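Local coordinates for nitrite transporter NirC (Salmonella enterica subsp. enterica serovar Typhimurium, PDB 4FC4), which carries nitrite across the cytoplasmic membrane in both directions, as a pentameric channel of the formate/nitrite transporter family, at residues Leu59-Thr70 with Phe180-Ile191; Thr81-Leu89 with Asn161-Ile172. All coordinates share one frame; numbering follows the deposited sequence.

How the contacts relate
From the N terminus, the chain runs through helices 3-22 and 24-51 before reaching 59-70, the first half of contact 1. A break after helix 67-75 leads straight into helix 80-93, which carries the first half of contact 2. Helices 98-125 and 137-147 follow, then 161-172 on helix 150-172 closes contact 2 over 71 intervening residues. Helix 177-192 comes next and closes contact 1 over 109 residues, so contact 2 is nested within contact 1. Their centres lie about 15 Å apart and they touch directly, with L69 CD2 3.7 Å from A167 CB. Together they tie both halves of the interrupted second membrane helix to two consecutive later helices, and both touch a second subunit.

Contact 1 of 2, residues Leu59-Thr70 with Phe180-Ile191; sequences LVMGATFGIALT and FLAIWWCLLAFI
W184 reaches across to the carbonyl of A63 with the edge of its indole: NE1 donates to A63 O at 3.0 Å, and the oxygen lies almost in the ring plane, although the N-H...O angle of 150° shows a bent bond. CG set anti to the backbone N (chi1 176°) swings this ring from the flank of its helix towards the place where helix 57-63 ends. The backbones come very close here, the CA atoms of G62 and L188 being 4.0 Å apart, and with no side chain at G62, G62 O meets L188 CA in a C-H...O contact of 3.5 Å. A water donates to both G62 O and W184 O, bridging two backbone carbonyls. Such a tight pairing fits the formate/nitrite transporter fold, an aquaporin-like helical bundle in which the second and fifth membrane helices are interrupted; their first halves meet here, running in roughly opposing directions, with 59-63 inclined at 144° to 180-191. I191 CD1 sits over one face of the F65 ring, 4.0 Å from its centroid, while A68 CB of F65's own segment lies against the opposite face, so the ring is sandwiched between aliphatic groups. F190 meets the same ring obliquely. Beyond it L187 CD2 fits between F65 O and L69 CB, and L69 CB also packs on I183 CG2 at 3.6 Å. L69 and F190 extend this apolar layer to A167 and V164 on helix 150-172, and W185 packs against T64 of a second subunit. T70 divides its branches: CG2, anti to the backbone N, touches F180 CE2 at 3.5 Å, whereas OG1 donates back to G66 O at 2.7 Å and accepts from a second water that also donates to F180 O.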
loop_
_atom_site.group_PDB
_atom_site.type_symbol
_atom_site.label_atom_id
_atom_site.label_comp_id
_atom_site.label_asym_id
_atom_site.label_seq_id
_atom_site.Cartn_x
_atom_site.Cartn_y
_atom_site.Cartn_z
ATOM N N LEU B 59 2.761 -2.499 17.260
ATOM C CA LEU B 59 2.696 -1.962 15.920
ATOM C C LEU B 59 2.905 -3.050 14.886
ATOM O O LEU B 59 2.109 -3.197 13.923
ATOM C CB LEU B 59 3.698 -0.812 15.738
ATOM C CG LEU B 59 3.846 -0.242 14.314
ATOM C CD1 LEU B 59 2.526 0.296 13.795
ATOM C CD2 LEU B 59 4.942 0.811 14.319
ATOM N N VAL B 60 3.970 -3.825 15.089
ATOM C CA VAL B 60 4.346 -4.814 14.117
ATOM C C VAL B 60 3.403 -6.010 14.119
ATOM O O VAL B 60 2.969 -6.514 13.067
ATOM C CB VAL B 60 5.827 -5.227 14.302
ATOM C CG1 VAL B 60 6.165 -6.505 13.474
ATOM C CG2 VAL B 60 6.742 -4.034 13.947
ATOM N N MET B 61 3.101 -6.484 15.309
ATOM C CA MET B 61 2.217 -7.602 15.432
ATOM C C MET B 61 0.821 -7.197 14.922
ATOM O O MET B 61 0.138 -8.018 14.352
ATOM C CB MET B 61 2.172 -8.101 16.871
ATOM C CG MET B 61 3.450 -8.768 17.281
ATOM S SD MET B 61 3.411 -9.335 18.981
ATOM C CE MET B 61 2.364 -10.796 18.880
ATOM N N GLY B 62 0.421 -5.933 15.093
ATOM C CA GLY B 62 -0.905 -5.486 14.653
ATOM C C GLY B 62 -0.901 -5.384 13.145
ATOM O O GLY B 62 -1.806 -5.887 12.497
ATOM N N ALA B 63 0.132 -4.749 12.593
ATOM C CA ALA B 63 0.213 -4.511 11.161
ATOM C C ALA B 63 0.322 -5.821 10.334
ATOM O O ALA B 63 0.121 -5.812 9.124
ATOM C CB ALA B 63 1.379 -3.553 10.850
ATOM N N THR B 64 0.662 -6.934 10.961
ATOM C CA THR B 64 0.930 -8.159 10.200
ATOM C C THR B 64 -0.083 -9.235 10.514
ATOM O O THR B 64 -0.005 -10.324 9.957
ATOM C CB THR B 64 2.375 -8.711 10.395
ATOM O OG1 THR B 64 2.614 -8.950 11.800
ATOM C CG2 THR B 64 3.438 -7.716 9.844
ATOM N N PHE B 65 -1.053 -8.940 11.372
ATOM C CA PHE B 65 -2.044 -9.951 11.719
ATOM C C PHE B 65 -3.153 -10.048 10.674
ATOM O O PHE B 65 -3.896 -11.045 10.637
ATOM C CB PHE B 65 -2.619 -9.696 13.098
ATOM C CG PHE B 65 -3.487 -10.832 13.606
ATOM C CD1 PHE B 65 -2.971 -12.115 13.729
ATOM C CD2 PHE B 65 -4.865 -10.613 13.956
ATOM C CE1 PHE B 65 -3.776 -13.173 14.223
ATOM C CE2 PHE B 65 -5.654 -11.656 14.431
ATOM C CZ PHE B 65 -5.105 -12.943 14.578
ATOM N N GLY B 66 -3.235 -9.034 9.783
ATOM C CA GLY B 66 -4.261 -8.999 8.711
ATOM C C GLY B 66 -4.549 -10.313 7.946
ATOM O O GLY B 66 -5.688 -10.597 7.558
ATOM N N ILE B 67 -3.506 -11.091 7.675
ATOM C CA ILE B 67 -3.662 -12.341 6.943
ATOM C C ILE B 67 -4.742 -13.219 7.596
ATOM O O ILE B 67 -5.483 -13.925 6.896
ATOM C CB ILE B 67 -2.299 -13.066 6.789
ATOM C CG1 ILE B 67 -2.481 -14.433 6.113
ATOM C CG2 ILE B 67 -1.645 -13.178 8.148
ATOM C CD1 ILE B 67 -1.235 -15.011 5.528
ATOM N N ALA B 68 -4.875 -13.143 8.918
ATOM C CA ALA B 68 -5.741 -14.104 9.638
ATOM C C ALA B 68 -7.180 -14.038 9.123
ATOM O O ALA B 68 -7.745 -15.039 8.729
ATOM C CB ALA B 68 -5.719 -13.880 11.179
ATOM N N LEU B 69 -7.770 -12.846 9.121
ATOM C CA LEU B 69 -9.157 -12.712 8.684
ATOM C C LEU B 69 -9.265 -12.650 7.179
ATOM O O LEU B 69 -10.315 -13.026 6.624
ATOM C CB LEU B 69 -9.824 -11.534 9.345
ATOM C CG LEU B 69 -11.339 -11.510 9.214
ATOM C CD1 LEU B 69 -12.054 -12.662 9.953
ATOM C CD2 LEU B 69 -11.767 -10.128 9.719
ATOM N N THR B 70 -8.192 -12.206 6.526
ATOM C CA THR B 70 -8.126 -12.270 5.078
ATOM C C THR B 70 -8.304 -13.698 4.558
ATOM O O THR B 70 -9.127 -13.906 3.662
ATOM C CB THR B 70 -6.819 -11.708 4.541
ATOM O OG1 THR B 70 -6.649 -10.356 5.017
ATOM C CG2 THR B 70 -6.815 -11.780 3.039
ATOM N N PHE B 180 -9.688 -6.067 1.718
ATOM C CA PHE B 180 -8.428 -6.442 2.351
ATOM C C PHE B 180 -7.965 -5.338 3.301
ATOM O O PHE B 180 -7.522 -5.617 4.404
ATOM C CB PHE B 180 -7.357 -6.674 1.319
ATOM C CG PHE B 180 -7.460 -7.984 0.536
ATOM C CD1 PHE B 180 -8.429 -8.163 -0.472
ATOM C CD2 PHE B 180 -6.477 -8.953 0.686
ATOM C CE1 PHE B 180 -8.492 -9.322 -1.239
ATOM C CE2 PHE B 180 -6.531 -10.120 -0.059
ATOM C CZ PHE B 180 -7.531 -10.319 -1.032
ATOM N N LEU B 181 -8.080 -4.090 2.846
ATOM C CA LEU B 181 -7.871 -2.915 3.668
ATOM C C LEU B 181 -8.784 -2.812 4.873
ATOM O O LEU B 181 -8.307 -2.446 6.001
ATOM C CB LEU B 181 -7.968 -1.661 2.827
ATOM C CG LEU B 181 -6.604 -1.244 2.282
ATOM C CD1 LEU B 181 -5.769 -2.391 1.755
ATOM C CD2 LEU B 181 -6.684 -0.104 1.269
ATOM N N ALA B 182 -10.079 -3.109 4.687
ATOM C CA ALA B 182 -11.014 -3.041 5.861
ATOM C C ALA B 182 -10.546 -3.985 6.937
ATOM O O ALA B 182 -10.478 -3.640 8.124
ATOM C CB ALA B 182 -12.445 -3.379 5.455
ATOM N N ILE B 183 -10.242 -5.207 6.504
ATOM C CA ILE B 183 -9.753 -6.286 7.363
ATOM C C ILE B 183 -8.397 -5.893 8.029
ATOM O O ILE B 183 -8.245 -5.953 9.240
ATOM C CB ILE B 183 -9.609 -7.600 6.543
ATOM C CG1 ILE B 183 -10.992 -8.094 6.024
ATOM C CG2 ILE B 183 -8.891 -8.640 7.405
ATOM C CD1 ILE B 183 -10.907 -9.242 4.975
ATOM N N TRP B 184 -7.454 -5.405 7.246
ATOM C CA TRP B 184 -6.169 -4.981 7.766
ATOM C C TRP B 184 -6.312 -3.941 8.897
ATOM O O TRP B 184 -5.669 -4.057 9.964
ATOM C CB TRP B 184 -5.274 -4.441 6.605
ATOM C CG TRP B 184 -3.960 -3.913 7.151
ATOM C CD1 TRP B 184 -2.864 -4.672 7.593
ATOM C CD2 TRP B 184 -3.603 -2.507 7.455
ATOM N NE1 TRP B 184 -1.913 -3.880 8.107
ATOM C CE2 TRP B 184 -2.226 -2.559 7.988
ATOM C CE3 TRP B 184 -4.229 -1.258 7.290
ATOM C CZ2 TRP B 184 -1.536 -1.404 8.390
ATOM C CZ3 TRP B 184 -3.496 -0.086 7.659
ATOM C CH2 TRP B 184 -2.199 -0.163 8.221
ATOM N N TRP B 185 -7.172 -2.936 8.698
ATOM C CA TRP B 185 -7.329 -1.848 9.643
ATOM C C TRP B 185 -7.827 -2.385 10.925
ATOM O O TRP B 185 -7.336 -1.998 11.998
ATOM C CB TRP B 185 -8.318 -0.797 9.176
ATOM C CG TRP B 185 -7.747 0.305 8.368
ATOM C CD1 TRP B 185 -8.039 0.633 7.035
ATOM C CD2 TRP B 185 -6.771 1.294 8.801
ATOM N NE1 TRP B 185 -7.346 1.728 6.620
ATOM C CE2 TRP B 185 -6.550 2.186 7.635
ATOM C CE3 TRP B 185 -6.050 1.516 9.985
ATOM C CZ2 TRP B 185 -5.609 3.242 7.674
ATOM C CZ3 TRP B 185 -5.138 2.592 10.031
ATOM C CH2 TRP B 185 -4.919 3.441 8.897
ATOM N N CYS B 186 -8.795 -3.291 10.854
ATOM C CA CYS B 186 -9.472 -3.710 12.096
ATOM C C CYS B 186 -8.613 -4.620 12.929
ATOM O O CYS B 186 -8.662 -4.574 14.149
ATOM C CB CYS B 186 -10.782 -4.428 11.781
ATOM S SG CYS B 186 -11.989 -3.269 11.191
ATOM N N LEU B 187 -7.861 -5.489 12.253
ATOM C CA LEU B 187 -6.916 -6.348 12.952
ATOM C C LEU B 187 -5.689 -5.555 13.495
ATOM O O LEU B 187 -5.281 -5.818 14.607
ATOM C CB LEU B 187 -6.544 -7.547 12.066
ATOM C CG LEU B 187 -7.577 -8.681 12.137
ATOM C CD1 LEU B 187 -9.015 -8.193 11.871
ATOM C CD2 LEU B 187 -7.148 -9.791 11.169
ATOM N N LEU B 188 -5.124 -4.577 12.756
ATOM C CA LEU B 188 -4.212 -3.584 13.418
ATOM C C LEU B 188 -4.779 -3.110 14.775
ATOM O O LEU B 188 -4.110 -3.137 15.825
ATOM C CB LEU B 188 -3.955 -2.387 12.513
ATOM C CG LEU B 188 -3.113 -1.216 13.044
ATOM C CD1 LEU B 188 -1.745 -1.665 13.565
ATOM C CD2 LEU B 188 -2.891 -0.224 11.930
ATOM N N ALA B 189 -6.048 -2.707 14.740
ATOM C CA ALA B 189 -6.658 -2.013 15.839
ATOM C C ALA B 189 -6.898 -3.000 17.014
ATOM O O ALA B 189 -6.586 -2.645 18.149
ATOM C CB ALA B 189 -7.985 -1.351 15.416
ATOM N N PHE B 190 -7.443 -4.186 16.779
ATOM C CA PHE B 190 -7.737 -5.026 17.939
ATOM C C PHE B 190 -6.479 -5.583 18.588
ATOM O O PHE B 190 -6.362 -5.583 19.815
ATOM C CB PHE B 190 -8.841 -6.050 17.664
ATOM C CG PHE B 190 -8.362 -7.472 17.530
ATOM C CD1 PHE B 190 -7.841 -8.189 18.644
ATOM C CD2 PHE B 190 -8.491 -8.145 16.305
ATOM C CE1 PHE B 190 -7.386 -9.496 18.488
ATOM C CE2 PHE B 190 -8.073 -9.452 16.187
ATOM C CZ PHE B 190 -7.508 -10.125 17.261
ATOM N N ILE B 191 -5.512 -6.040 17.779
ATOM C CA ILE B 191 -4.278 -6.629 18.336
ATOM C C ILE B 191 -3.497 -5.507 19.042
ATOM O O ILE B 191 -3.156 -5.629 20.223
ATOM C CB ILE B 191 -3.386 -7.271 17.226
ATOM C CG1 ILE B 191 -4.033 -8.515 16.609
ATOM C CG2 ILE B 191 -1.979 -7.586 17.756
ATOM C CD1 ILE B 191 -3.793 -9.773 17.441
HETATM O O HOH W 1 -3.668 -6.294 10.429
HETATM O O HOH W 2 -5.809 -7.897 4.237
#

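Contact 2 of 2, residues Thr81-Leu89 with Asn161-Ile172; sequences TGHTMFLTL and NWLVCLAIWMAI
F86 sets the far corner of its ring, CZ, against I168 CG2 at 3.4 Å, the closest carbon pair between these helices, and I172 CD1 meets the same ring at its edge, 3.7 Å from CE1. This is a helix-on-helix contact inside the formate/nitrite transporter bundle, joining the second half of the interrupted second membrane helix to helix 150-172; the segments cross at -63°, with axes 9.5 Å apart, so side chains do the bridging, some of them ending on the backbone of T81 and G82. M85 fills the angle between them. Its chain extends straight from the backbone (chi1 -178°) and bends at its last torsion, so that SD lies by C165 CB and CE turns onto I168 CG2 at 3.8 Å, M85 and I168 sliding past each other in opposite directions. CE also lies over one face of the F86 ring, towards its rim. I168 CD1 comes down on G82 CA at 3.7 Å, where the absence of a side chain permits the close approach. Further along, L89 CD1 approaches the edge of the W169 indole, which stacks on Y245 and donates through NE1 to A75 O of a second subunit. At the other end T81 OG1 is hydrogen-bonded to NE2 of H197, a histidine in the break between helices 177-192 and 198-209; in this family, that break and the one before helix 80-93 border the pore. The carbonyl of T81 is gripped twice: T84 OG1 donates to T81 O at 2.8 Å from one face of the carbonyl plane, and N161 ND2, which also bonds N233 O, donates to T81 O from the opposite face at 3.0 Å, nearly straight (175°), with T81 O lying in the plane of the N161 amide.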
loop_
_atom_site.group_PDB
_atom_site.type_symbol
_atom_site.label_atom_id
_atom_site.label_comp_id
_atom_site.label_asym_id
_atom_site.label_seq_id
_atom_site.Cartn_x
_atom_site.Cartn_y
_atom_site.Cartn_z
ATOM N N THR B 81 -16.676 -16.247 15.616
ATOM C CA THR B 81 -16.902 -14.861 16.061
ATOM C C THR B 81 -17.758 -14.107 15.068
ATOM O O THR B 81 -18.508 -13.230 15.440
ATOM C CB THR B 81 -15.589 -14.102 16.372
ATOM O OG1 THR B 81 -14.716 -14.217 15.247
ATOM C CG2 THR B 81 -14.902 -14.722 17.623
ATOM N N GLY B 82 -17.681 -14.488 13.795
ATOM C CA GLY B 82 -18.494 -13.859 12.737
ATOM C C GLY B 82 -19.900 -14.448 12.783
ATOM O O GLY B 82 -20.885 -13.735 12.563
ATOM N N HIS B 83 -19.987 -15.745 13.083
ATOM C CA HIS B 83 -21.268 -16.384 13.288
ATOM C C HIS B 83 -22.113 -15.670 14.318
ATOM O O HIS B 83 -23.363 -15.593 14.161
ATOM C CB HIS B 83 -21.107 -17.886 13.590
ATOM C CG HIS B 83 -20.782 -18.729 12.376
ATOM N ND1 HIS B 83 -20.965 -20.055 12.353
ATOM C CD2 HIS B 83 -20.260 -18.379 11.114
ATOM C CE1 HIS B 83 -20.619 -20.563 11.143
ATOM N NE2 HIS B 83 -20.184 -19.535 10.373
ATOM N N THR B 84 -21.476 -15.105 15.364
ATOM C CA THR B 84 -22.285 -14.412 16.395
ATOM C C THR B 84 -23.158 -13.293 15.786
ATOM O O THR B 84 -24.372 -13.172 16.166
ATOM C CB THR B 84 -21.483 -13.834 17.579
ATOM O OG1 THR B 84 -20.656 -12.787 17.113
ATOM C CG2 THR B 84 -20.671 -14.877 18.297
ATOM N N MET B 85 -22.541 -12.492 14.876
ATOM C CA MET B 85 -23.264 -11.466 14.079
ATOM C C MET B 85 -24.229 -12.033 13.039
ATOM O O MET B 85 -25.395 -11.623 13.010
ATOM C CB MET B 85 -22.319 -10.486 13.390
ATOM C CG MET B 85 -22.982 -9.361 12.589
ATOM S SD MET B 85 -21.673 -8.285 11.887
ATOM C CE MET B 85 -21.083 -9.255 10.504
ATOM N N PHE B 86 -23.771 -12.983 12.221
ATOM C CA PHE B 86 -24.541 -13.441 11.067
ATOM C C PHE B 86 -25.858 -14.043 11.545
ATOM O O PHE B 86 -26.985 -13.718 11.047
ATOM C CB PHE B 86 -23.750 -14.493 10.235
ATOM C CG PHE B 86 -22.614 -13.926 9.391
ATOM C CD1 PHE B 86 -22.835 -12.911 8.446
ATOM C CD2 PHE B 86 -21.306 -14.435 9.517
ATOM C CE1 PHE B 86 -21.776 -12.411 7.655
ATOM C CE2 PHE B 86 -20.248 -13.938 8.739
ATOM C CZ PHE B 86 -20.477 -12.922 7.820
ATOM N N LEU B 87 -25.704 -14.946 12.516
ATOM C CA LEU B 87 -26.824 -15.684 13.050
ATOM C C LEU B 87 -27.815 -14.772 13.753
ATOM O O LEU B 87 -29.009 -15.011 13.696
ATOM C CB LEU B 87 -26.344 -16.820 13.938
ATOM C CG LEU B 87 -25.404 -17.816 13.245
ATOM C CD1 LEU B 87 -25.108 -18.963 14.188
ATOM C CD2 LEU B 87 -26.018 -18.390 11.975
ATOM N N THR B 88 -27.328 -13.696 14.357
ATOM C CA THR B 88 -28.199 -12.761 15.060
ATOM C C THR B 88 -29.140 -12.114 14.040
ATOM O O THR B 88 -30.396 -12.161 14.204
ATOM C CB THR B 88 -27.367 -11.692 15.819
ATOM O OG1 THR B 88 -26.791 -12.307 16.984
ATOM C CG2 THR B 88 -28.230 -10.499 16.230
ATOM N N LEU B 89 -28.526 -11.541 12.998
ATOM C CA LEU B 89 -29.237 -10.935 11.887
ATOM C C LEU B 89 -30.158 -11.947 11.237
ATOM O O LEU B 89 -31.265 -11.596 10.832
ATOM C CB LEU B 89 -28.255 -10.305 10.860
ATOM C CG LEU B 89 -27.560 -9.067 11.453
ATOM C CD1 LEU B 89 -26.479 -8.479 10.564
ATOM C CD2 LEU B 89 -28.596 -7.991 11.748
ATOM N N ASN B 161 -14.303 -8.144 19.154
ATOM C CA ASN B 161 -15.232 -8.661 18.172
ATOM C C ASN B 161 -16.070 -7.597 17.515
ATOM O O ASN B 161 -16.588 -7.773 16.406
ATOM C CB ASN B 161 -16.136 -9.773 18.740
ATOM C CG ASN B 161 -16.557 -10.753 17.654
ATOM O OD1 ASN B 161 -15.797 -10.928 16.744
ATOM N ND2 ASN B 161 -17.781 -11.369 17.731
ATOM N N TRP B 162 -16.217 -6.491 18.208
ATOM C CA TRP B 162 -16.691 -5.274 17.575
ATOM C C TRP B 162 -15.855 -5.062 16.353
ATOM O O TRP B 162 -16.397 -4.941 15.247
ATOM C CB TRP B 162 -16.551 -4.080 18.528
ATOM C CG TRP B 162 -17.639 -3.053 18.278
ATOM C CD1 TRP B 162 -18.504 -2.995 17.188
ATOM C CD2 TRP B 162 -17.992 -1.903 19.099
ATOM N NE1 TRP B 162 -19.349 -1.937 17.280
ATOM C CE2 TRP B 162 -19.093 -1.227 18.403
ATOM C CE3 TRP B 162 -17.557 -1.403 20.322
ATOM C CZ2 TRP B 162 -19.738 -0.081 18.946
ATOM C CZ3 TRP B 162 -18.185 -0.241 20.849
ATOM C CH2 TRP B 162 -19.240 0.402 20.168
ATOM N N LEU B 163 -14.526 -5.054 16.534
ATOM C CA LEU B 163 -13.626 -4.667 15.479
ATOM C C LEU B 163 -13.599 -5.757 14.387
ATOM O O LEU B 163 -13.645 -5.454 13.207
ATOM C CB LEU B 163 -12.201 -4.342 16.014
ATOM C CG LEU B 163 -12.099 -2.889 16.469
ATOM C CD1 LEU B 163 -10.879 -2.605 17.361
ATOM C CD2 LEU B 163 -12.135 -1.956 15.243
ATOM N N VAL B 164 -13.530 -7.022 14.785
ATOM C CA VAL B 164 -13.490 -8.111 13.811
ATOM C C VAL B 164 -14.830 -8.219 13.008
ATOM O O VAL B 164 -14.793 -8.328 11.760
ATOM C CB VAL B 164 -13.090 -9.447 14.481
ATOM C CG1 VAL B 164 -13.047 -10.575 13.438
ATOM C CG2 VAL B 164 -11.781 -9.252 15.213
ATOM N N CYS B 165 -15.979 -8.190 13.710
ATOM C CA CYS B 165 -17.262 -8.008 13.020
ATOM C C CYS B 165 -17.355 -6.734 12.184
ATOM O O CYS B 165 -18.005 -6.734 11.143
ATOM C CB CYS B 165 -18.423 -8.078 13.980
ATOM S SG CYS B 165 -18.667 -9.787 14.498
ATOM N N LEU B 166 -16.724 -5.642 12.620
ATOM C CA LEU B 166 -16.695 -4.455 11.791
ATOM C C LEU B 166 -15.952 -4.729 10.465
ATOM O O LEU B 166 -16.374 -4.251 9.406
ATOM C CB LEU B 166 -16.110 -3.251 12.541
ATOM C CG LEU B 166 -17.214 -2.561 13.378
ATOM C CD1 LEU B 166 -16.638 -1.778 14.569
ATOM C CD2 LEU B 166 -18.130 -1.695 12.517
ATOM N N ALA B 167 -14.882 -5.539 10.516
ATOM C CA ALA B 167 -14.122 -5.890 9.338
ATOM C C ALA B 167 -15.009 -6.749 8.430
ATOM O O ALA B 167 -15.084 -6.537 7.225
ATOM C CB ALA B 167 -12.860 -6.631 9.748
ATOM N N ILE B 168 -15.744 -7.682 9.019
ATOM C CA ILE B 168 -16.590 -8.561 8.210
ATOM C C ILE B 168 -17.685 -7.793 7.494
ATOM O O ILE B 168 -17.918 -7.974 6.285
ATOM C CB ILE B 168 -17.187 -9.666 9.076
ATOM C CG1 ILE B 168 -16.036 -10.584 9.564
ATOM C CG2 ILE B 168 -18.237 -10.365 8.279
ATOM C CD1 ILE B 168 -16.440 -11.514 10.671
ATOM N N TRP B 169 -18.311 -6.901 8.256
ATOM C CA TRP B 169 -19.313 -5.952 7.808
ATOM C C TRP B 169 -18.812 -5.105 6.666
ATOM O O TRP B 169 -19.439 -5.065 5.585
ATOM C CB TRP B 169 -19.662 -5.061 8.988
ATOM C CG TRP B 169 -20.800 -4.085 8.763
ATOM C CD1 TRP B 169 -20.708 -2.717 8.544
ATOM C CD2 TRP B 169 -22.237 -4.383 8.756
ATOM N NE1 TRP B 169 -21.957 -2.165 8.388
ATOM C CE2 TRP B 169 -22.917 -3.110 8.504
ATOM C CE3 TRP B 169 -22.999 -5.543 8.914
ATOM C CZ2 TRP B 169 -24.303 -3.020 8.412
ATOM C CZ3 TRP B 169 -24.386 -5.449 8.822
ATOM C CH2 TRP B 169 -25.033 -4.218 8.579
ATOM N N MET B 170 -17.709 -4.391 6.895
ATOM C CA MET B 170 -17.157 -3.505 5.856
ATOM C C MET B 170 -16.752 -4.268 4.596
ATOM O O MET B 170 -16.893 -3.772 3.494
ATOM C CB MET B 170 -15.990 -2.686 6.385
ATOM C CG MET B 170 -16.332 -1.660 7.453
ATOM S SD MET B 170 -14.830 -0.766 7.888
ATOM C CE MET B 170 -14.832 0.448 6.616
ATOM N N ALA B 171 -16.210 -5.473 4.784
ATOM C CA ALA B 171 -15.886 -6.365 3.657
ATOM C C ALA B 171 -17.132 -6.710 2.859
ATOM O O ALA B 171 -17.106 -6.646 1.630
ATOM C CB ALA B 171 -15.189 -7.621 4.142
ATOM N N ILE B 172 -18.249 -6.995 3.542
ATOM C CA ILE B 172 -19.485 -7.274 2.809
ATOM C C ILE B 172 -19.950 -6.091 1.966
ATOM O O ILE B 172 -20.500 -6.291 0.877
ATOM C CB ILE B 172 -20.605 -7.778 3.712
ATOM C CG1 ILE B 172 -20.317 -9.214 4.111
ATOM C CG2 ILE B 172 -21.949 -7.742 2.993
ATOM C CD1 ILE B 172 -21.203 -9.700 5.234
#